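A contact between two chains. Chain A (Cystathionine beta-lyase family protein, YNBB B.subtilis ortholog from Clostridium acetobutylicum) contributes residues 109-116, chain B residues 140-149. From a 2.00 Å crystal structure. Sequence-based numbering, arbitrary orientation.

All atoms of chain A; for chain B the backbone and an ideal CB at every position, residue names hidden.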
ATOM      1  N   LEU A 109       0.700  24.932 -18.228  1.00 31.38           N
ATOM      2  CA  LEU A 109       1.259  26.201 -18.713  1.00 30.15           C
ATOM      3  C   LEU A 109       2.604  26.049 -19.395  1.00 31.19           C
ATOM      4  O   LEU A 109       2.774  26.435 -20.570  1.00 30.19           O
ATOM      5  CB  LEU A 109       1.352  27.200 -17.572  1.00 29.78           C
ATOM      6  CG  LEU A 109       0.011  27.635 -16.939  1.00 29.64           C
ATOM      7  CD1 LEU A 109       0.255  28.512 -15.746  1.00 27.45           C
ATOM      8  CD2 LEU A 109      -0.872  28.347 -17.960  1.00 26.77           C
ATOM      9  N   PHE A 110       3.563  25.483 -18.669  1.00 31.03           N
ATOM     10  CA  PHE A 110       4.904  25.318 -19.174  1.00 29.82           C
ATOM     11  C   PHE A 110       4.893  24.513 -20.447  1.00 30.37           C
ATOM     12  O   PHE A 110       5.556  24.869 -21.427  1.00 29.88           O
ATOM     13  CB  PHE A 110       5.799  24.622 -18.153  1.00 31.61           C
ATOM     14  CG  PHE A 110       6.549  25.537 -17.243  1.00 34.37           C
ATOM     15  CD1 PHE A 110       7.691  26.186 -17.691  1.00 35.11           C
ATOM     16  CD2 PHE A 110       6.162  25.705 -15.931  1.00 37.35           C
ATOM     17  CE1 PHE A 110       8.411  27.006 -16.854  1.00 35.53           C
ATOM     18  CE2 PHE A 110       6.896  26.531 -15.074  1.00 33.11           C
ATOM     19  CZ  PHE A 110       8.021  27.172 -15.541  1.00 29.08           C
ATOM     20  N   GLY A 111       4.147  23.414 -20.429  1.00 32.26           N
ATOM     21  CA  GLY A 111       4.111  22.508 -21.569  1.00 33.09           C
ATOM     22  C   GLY A 111       3.701  23.163 -22.867  1.00 33.95           C
ATOM     23  O   GLY A 111       4.173  22.810 -23.941  1.00 31.31           O
ATOM     24  N   ASN A 112       2.855  24.165 -22.755  1.00 32.70           N
ATOM     25  CA  ASN A 112       2.319  24.811 -23.909  1.00 31.06           C
ATOM     26  C   ASN A 112       2.877  26.201 -24.176  1.00 31.86           C
ATOM     27  O   ASN A 112       2.299  26.964 -24.900  1.00 30.13           O
ATOM     28  CB  ASN A 112       0.819  24.828 -23.783  1.00 28.31           C
ATOM     29  CG  ASN A 112       0.238  23.469 -23.984  1.00 32.38           C
ATOM     30  OD1 ASN A 112       0.203  22.953 -25.102  1.00 28.30           O
ATOM     31  ND2 ASN A 112      -0.172  22.838 -22.884  1.00 26.34           N
ATOM     32  N   LEU A 113       4.010  26.524 -23.574  1.00 32.80           N
ATOM     33  CA  LEU A 113       4.648  27.815 -23.822  1.00 31.52           C
ATOM     34  C   LEU A 113       6.131  27.641 -24.172  1.00 31.13           C
ATOM     35  O   LEU A 113       6.772  26.690 -23.744  1.00 30.84           O
ATOM     36  CB  LEU A 113       4.439  28.737 -22.607  1.00 33.90           C
ATOM     37  CG  LEU A 113       3.012  29.304 -22.362  1.00 29.72           C
ATOM     38  CD1 LEU A 113       2.879  29.809 -20.944  1.00 25.63           C
ATOM     39  CD2 LEU A 113       2.573  30.396 -23.341  1.00 25.92           C
ATOM     40  N   ARG A 114       6.659  28.568 -24.967  1.00 30.59           N
ATOM     41  CA  ARG A 114       8.035  28.568 -25.397  1.00 30.94           C
ATOM     42  C   ARG A 114       8.561  30.005 -25.311  1.00 31.91           C
ATOM     43  O   ARG A 114       7.775  30.944 -25.266  1.00 29.87           O
ATOM     44  CB  ARG A 114       8.129  28.086 -26.841  1.00 32.80           C
ATOM     45  CG  ARG A 114       7.635  26.684 -27.062  1.00 31.46           C
ATOM     46  CD  ARG A 114       8.545  25.652 -26.417  1.00 38.71           C
ATOM     47  NE  ARG A 114       8.187  24.325 -26.902  1.00 34.81           N
ATOM     48  CZ  ARG A 114       7.284  23.542 -26.358  1.00 35.62           C
ATOM     49  NH1 ARG A 114       6.672  23.916 -25.240  1.00 35.19           N
ATOM     50  NH2 ARG A 114       7.023  22.369 -26.917  1.00 34.75           N
ATOM     51  N   PRO A 115       9.892  30.182 -25.320  1.00 31.20           N
ATOM     52  CA  PRO A 115      10.437  31.535 -25.252  1.00 30.60           C
ATOM     53  C   PRO A 115       9.874  32.431 -26.325  1.00 32.05           C
ATOM     54  O   PRO A 115       9.686  32.004 -27.476  1.00 34.72           O
ATOM     55  CB  PRO A 115      11.934  31.335 -25.488  1.00 29.82           C
ATOM     56  CG  PRO A 115      12.193  29.918 -25.083  1.00 29.42           C
ATOM     57  CD  PRO A 115      10.947  29.158 -25.404  1.00 32.02           C
ATOM     58  N   ASN A 116       9.644  33.684 -25.946  1.00 31.40           N
ATOM     59  CA  ASN A 116       9.045  34.704 -26.784  1.00 32.62           C
ATOM     60  C   ASN A 116       7.542  34.593 -26.937  1.00 31.11           C
ATOM     61  O   ASN A 116       6.922  35.481 -27.507  1.00 33.66           O
ATOM     62  CB  ASN A 116       9.730  34.814 -28.134  1.00 33.81           C
ATOM     63  CG  ASN A 116      11.213  35.091 -28.007  1.00 39.09           C
ATOM     64  OD1 ASN A 116      11.642  35.983 -27.265  1.00 37.80           O
ATOM     65  ND2 ASN A 116      12.002  34.339 -28.750  1.00 38.56           N
TER
ATOM     66  N   UNK B 140      10.122  17.207 -34.452  1.00 50.17           N
ATOM     67  CA  UNK B 140       9.269  16.820 -33.330  1.00 48.78           C
ATOM     68  C   UNK B 140       9.131  17.988 -32.379  1.00 46.11           C
ATOM     69  O   UNK B 140      10.088  18.724 -32.138  1.00 47.08           O
ATOM     70  CB  UNK B 140       9.832  15.598 -32.602  1.00 48.78           C
ATOM     71  N   UNK B 141       7.919  18.166 -31.859  1.00 43.01           N
ATOM     72  CA  UNK B 141       7.644  19.167 -30.843  1.00 39.12           C
ATOM     73  C   UNK B 141       7.459  18.390 -29.552  1.00 34.51           C
ATOM     74  O   UNK B 141       6.446  17.738 -29.356  1.00 33.24           O
ATOM     75  CB  UNK B 141       6.423  20.024 -31.183  1.00 39.12           C
ATOM     76  N   UNK B 142       8.488  18.364 -28.712  1.00 32.30           N
ATOM     77  CA  UNK B 142       8.474  17.531 -27.498  1.00 31.80           C
ATOM     78  C   UNK B 142       8.882  18.293 -26.223  1.00 32.04           C
ATOM     79  O   UNK B 142       8.979  17.688 -25.131  1.00 30.23           O
ATOM     80  CB  UNK B 142       9.411  16.337 -27.691  1.00 31.80           C
ATOM     81  N   UNK B 143       9.031  19.611 -26.332  1.00 33.38           N
ATOM     82  CA  UNK B 143       9.429  20.442 -25.186  1.00 33.92           C
ATOM     83  C   UNK B 143      10.885  20.218 -24.791  1.00 33.94           C
ATOM     84  O   UNK B 143      11.256  20.308 -23.601  1.00 30.98           O
ATOM     85  CB  UNK B 143       8.524  20.153 -23.987  1.00 33.92           C
ATOM     86  N   UNK B 144      11.721  19.946 -25.790  1.00 32.32           N
ATOM     87  CA  UNK B 144      13.131  19.669 -25.573  1.00 31.42           C
ATOM     88  C   UNK B 144      13.906  20.916 -25.173  1.00 31.07           C
ATOM     89  O   UNK B 144      13.434  22.053 -25.319  1.00 29.78           O
ATOM     90  CB  UNK B 144      13.744  19.059 -26.835  1.00 31.42           C
ATOM     91  N   UNK B 145      15.129  20.695 -24.715  1.00 31.39           N
ATOM     92  CA  UNK B 145      16.035  21.782 -24.376  1.00 30.47           C
ATOM     93  C   UNK B 145      16.221  22.707 -25.567  1.00 29.27           C
ATOM     94  O   UNK B 145      16.216  23.933 -25.434  1.00 29.17           O
ATOM     95  CB  UNK B 145      17.385  21.234 -23.910  1.00 30.47           C
ATOM     96  N   UNK B 146      16.347  22.138 -26.760  1.00 32.66           N
ATOM     97  CA  UNK B 146      16.469  22.952 -27.943  1.00 30.86           C
ATOM     98  C   UNK B 146      15.241  23.831 -28.136  1.00 30.91           C
ATOM     99  O   UNK B 146      15.383  25.012 -28.448  1.00 29.29           O
ATOM    100  CB  UNK B 146      16.691  22.067 -29.172  1.00 30.86           C
ATOM    101  N   UNK B 147      14.032  23.304 -27.911  1.00 32.29           N
ATOM    102  CA  UNK B 147      12.823  24.121 -28.071  1.00 31.40           C
ATOM    103  C   UNK B 147      12.769  25.274 -27.085  1.00 32.41           C
ATOM    104  O   UNK B 147      12.123  26.268 -27.330  1.00 31.84           O
ATOM    105  CB  UNK B 147      11.574  23.252 -27.907  1.00 31.40           C
ATOM    106  N   UNK B 148      13.466  25.141 -25.964  1.00 33.61           N
ATOM    107  CA  UNK B 148      13.554  26.215 -24.968  1.00 33.89           C
ATOM    108  C   UNK B 148      14.834  27.058 -25.163  1.00 34.48           C
ATOM    109  O   UNK B 148      15.249  27.745 -24.261  1.00 33.26           O
ATOM    110  CB  UNK B 148      13.524  25.624 -23.557  1.00 33.89           C
ATOM    111  N   UNK B 149      15.440  26.997 -26.352  1.00 32.65           N
ATOM    112  CA  UNK B 149      16.569  27.849 -26.666  1.00 32.40           C
ATOM    113  C   UNK B 149      17.911  27.475 -26.055  1.00 32.91           C
ATOM    114  O   UNK B 149      18.814  28.304 -26.004  1.00 30.40           O
ATOM    115  CB  UNK B 149      16.227  29.276 -26.234  1.00 32.40           C
TER

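Chain A presents helical residues at its start and then a loop that includes the extended Arg A114 and Pro A115; the carbonyl oxygens of Phe A110, Gly A111 and Leu A113 lie near the Arg A114 side chain. The Arg A114 guanidinium is held in place by its own chain, NH1 donating to Gly A111 O at 3.0 Å and to Leu A113 O at 3.2 Å.

Position 140 lies beyond the reach of chain A, and its CB has no neighbour there, so the contact sets no preference. It is Lys B140, which makes no contact with this stretch.

At position 141 CA-to-CB points sideways, and the ideal CB lies 4.9 Å from Arg A114 NH2. A long, flexible chain could pass the guanidinium, and an acidic or polar one could address it. The residue is Lys B141, whose CG packs 3.7 Å from Arg A114 NH2; the chain is extended, all four chi angles t.

The CB at 142 points away from chain A, leaving the choice to chain B. Val B142 occupies it.

Position 143 has phi/psi of 71/34, and the positive phi by itself favours glycine. A CB would stand 4.0 Å from Arg A114 NH2, close but without a clash, so the preference for glycine comes from the backbone; a small or acidic side chain could otherwise lie beside the guanidinium. It is Gly B143, and its CA lies over one face of that group.

Positions 144, 145 and 146 offer chain A nothing: CB at 144 points away and the other two are out of reach. They are Ser B144, Leu B145 and Arg B146. Ser B144 OG accepts a hydrogen bond from the backbone N of 147 at 3.1 Å.

Position 147 directs its CB toward chain A, with the ideal CB 3.7 Å from Arg A114 NE. A positive charge at this range calls for an acid, although a neutral acceptor such as glutamine would also be plausible. Glu B147 forms a salt bridge here: OE1 accepts from Arg A114 NH2 at 2.8 Å and, weakly, from Arg A114 NE at 3.3 Å, approaching at the guanidinium edge. The carboxylate is also fixed by its own chain, since Gly B143 N donates to Glu B147 OE1 at 3.0 Å and Val B142 N to Glu B147 OE2 at 2.8 Å.

At 148 CA-to-CB runs sideways, and the ideal CB lies 4.7 Å from Pro A115 CG, but a long side chain could turn along Arg A114 to the carbonyls behind it. A flat ring suits the aliphatic surface, and a polar tip suits the oxygens; tyrosine combines both, while phenylalanine or methionine would supply only packing. Tyr B148 is found. Arg A114 CD sits over its ring face, 4.2 Å from the centroid, and Pro A115 CD touches Tyr B148 CD1 at 3.9 Å. Tyr B148 OH lies 2.7 Å from Phe A110 O and 3.0 Å from Leu A113 O.

Position 149, at phi/psi 76/15, again favours glycine; a CB would lie 4.2 Å from Pro A115 CG. Gly B149 fills it.

Chain B (140-149) KKVGSLREYG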
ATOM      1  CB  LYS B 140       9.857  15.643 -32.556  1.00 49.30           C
ATOM      2  CG  LYS B 140       9.764  14.326 -33.290  1.00 60.37           C
ATOM      3  CD  LYS B 140      10.795  13.298 -32.790  1.00 63.14           C
ATOM      4  CE  LYS B 140      10.417  12.709 -31.465  1.00 64.61           C
ATOM      5  NZ  LYS B 140      11.280  11.536 -31.138  1.00 64.47           N
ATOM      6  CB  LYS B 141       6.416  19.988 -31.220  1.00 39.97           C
ATOM      7  CG  LYS B 141       6.210  21.161 -30.291  1.00 40.99           C
ATOM      8  CD  LYS B 141       5.012  22.004 -30.698  1.00 47.01           C
ATOM      9  CE  LYS B 141       4.825  23.187 -29.759  1.00 45.09           C
ATOM     10  NZ  LYS B 141       3.874  24.196 -30.337  1.00 43.32           N
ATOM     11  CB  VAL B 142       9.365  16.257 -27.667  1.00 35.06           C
ATOM     12  CG1 VAL B 142       8.781  15.309 -28.725  1.00 35.90           C
ATOM     13  CG2 VAL B 142      10.794  16.656 -28.074  1.00 33.21           C
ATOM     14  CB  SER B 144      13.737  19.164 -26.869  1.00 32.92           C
ATOM     15  OG  SER B 144      13.928  20.247 -27.747  1.00 32.73           O
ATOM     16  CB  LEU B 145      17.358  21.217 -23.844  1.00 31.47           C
ATOM     17  CG  LEU B 145      17.399  20.684 -22.396  1.00 30.90           C
ATOM     18  CD1 LEU B 145      18.671  19.821 -22.216  1.00 32.63           C
ATOM     19  CD2 LEU B 145      17.358  21.842 -21.403  1.00 25.29           C
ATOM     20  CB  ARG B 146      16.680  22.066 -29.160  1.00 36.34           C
ATOM     21  CG  ARG B 146      16.853  22.837 -30.446  1.00 39.26           C
ATOM     22  CD  ARG B 146      16.790  21.946 -31.705  1.00 48.39           C
ATOM     23  NE  ARG B 146      15.502  21.223 -31.758  1.00 67.32           N
ATOM     24  CZ  ARG B 146      14.323  21.752 -32.114  1.00 68.46           C
ATOM     25  NH1 ARG B 146      14.210  23.035 -32.473  1.00 74.47           N
ATOM     26  NH2 ARG B 146      13.233  20.994 -32.093  1.00 57.07           N
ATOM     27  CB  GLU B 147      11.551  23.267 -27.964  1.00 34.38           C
ATOM     28  CG  GLU B 147      11.351  22.332 -29.134  1.00 35.49           C
ATOM     29  CD  GLU B 147      10.342  21.262 -28.844  1.00 41.05           C
ATOM     30  OE1 GLU B 147       9.213  21.641 -28.578  1.00 37.73           O
ATOM     31  OE2 GLU B 147      10.664  20.060 -28.881  1.00 40.55           O
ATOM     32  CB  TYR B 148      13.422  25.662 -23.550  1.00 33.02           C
ATOM     33  CG  TYR B 148      11.982  25.337 -23.188  1.00 34.19           C
ATOM     34  CD1 TYR B 148      11.117  26.321 -22.688  1.00 30.42           C
ATOM     35  CD2 TYR B 148      11.479  24.059 -23.375  1.00 33.83           C
ATOM     36  CE1 TYR B 148       9.768  26.026 -22.419  1.00 33.68           C
ATOM     37  CE2 TYR B 148      10.156  23.746 -23.073  1.00 35.92           C
ATOM     38  CZ  TYR B 148       9.310  24.720 -22.599  1.00 31.32           C
ATOM     39  OH  TYR B 148       8.020  24.379 -22.331  1.00 39.48           O
TER
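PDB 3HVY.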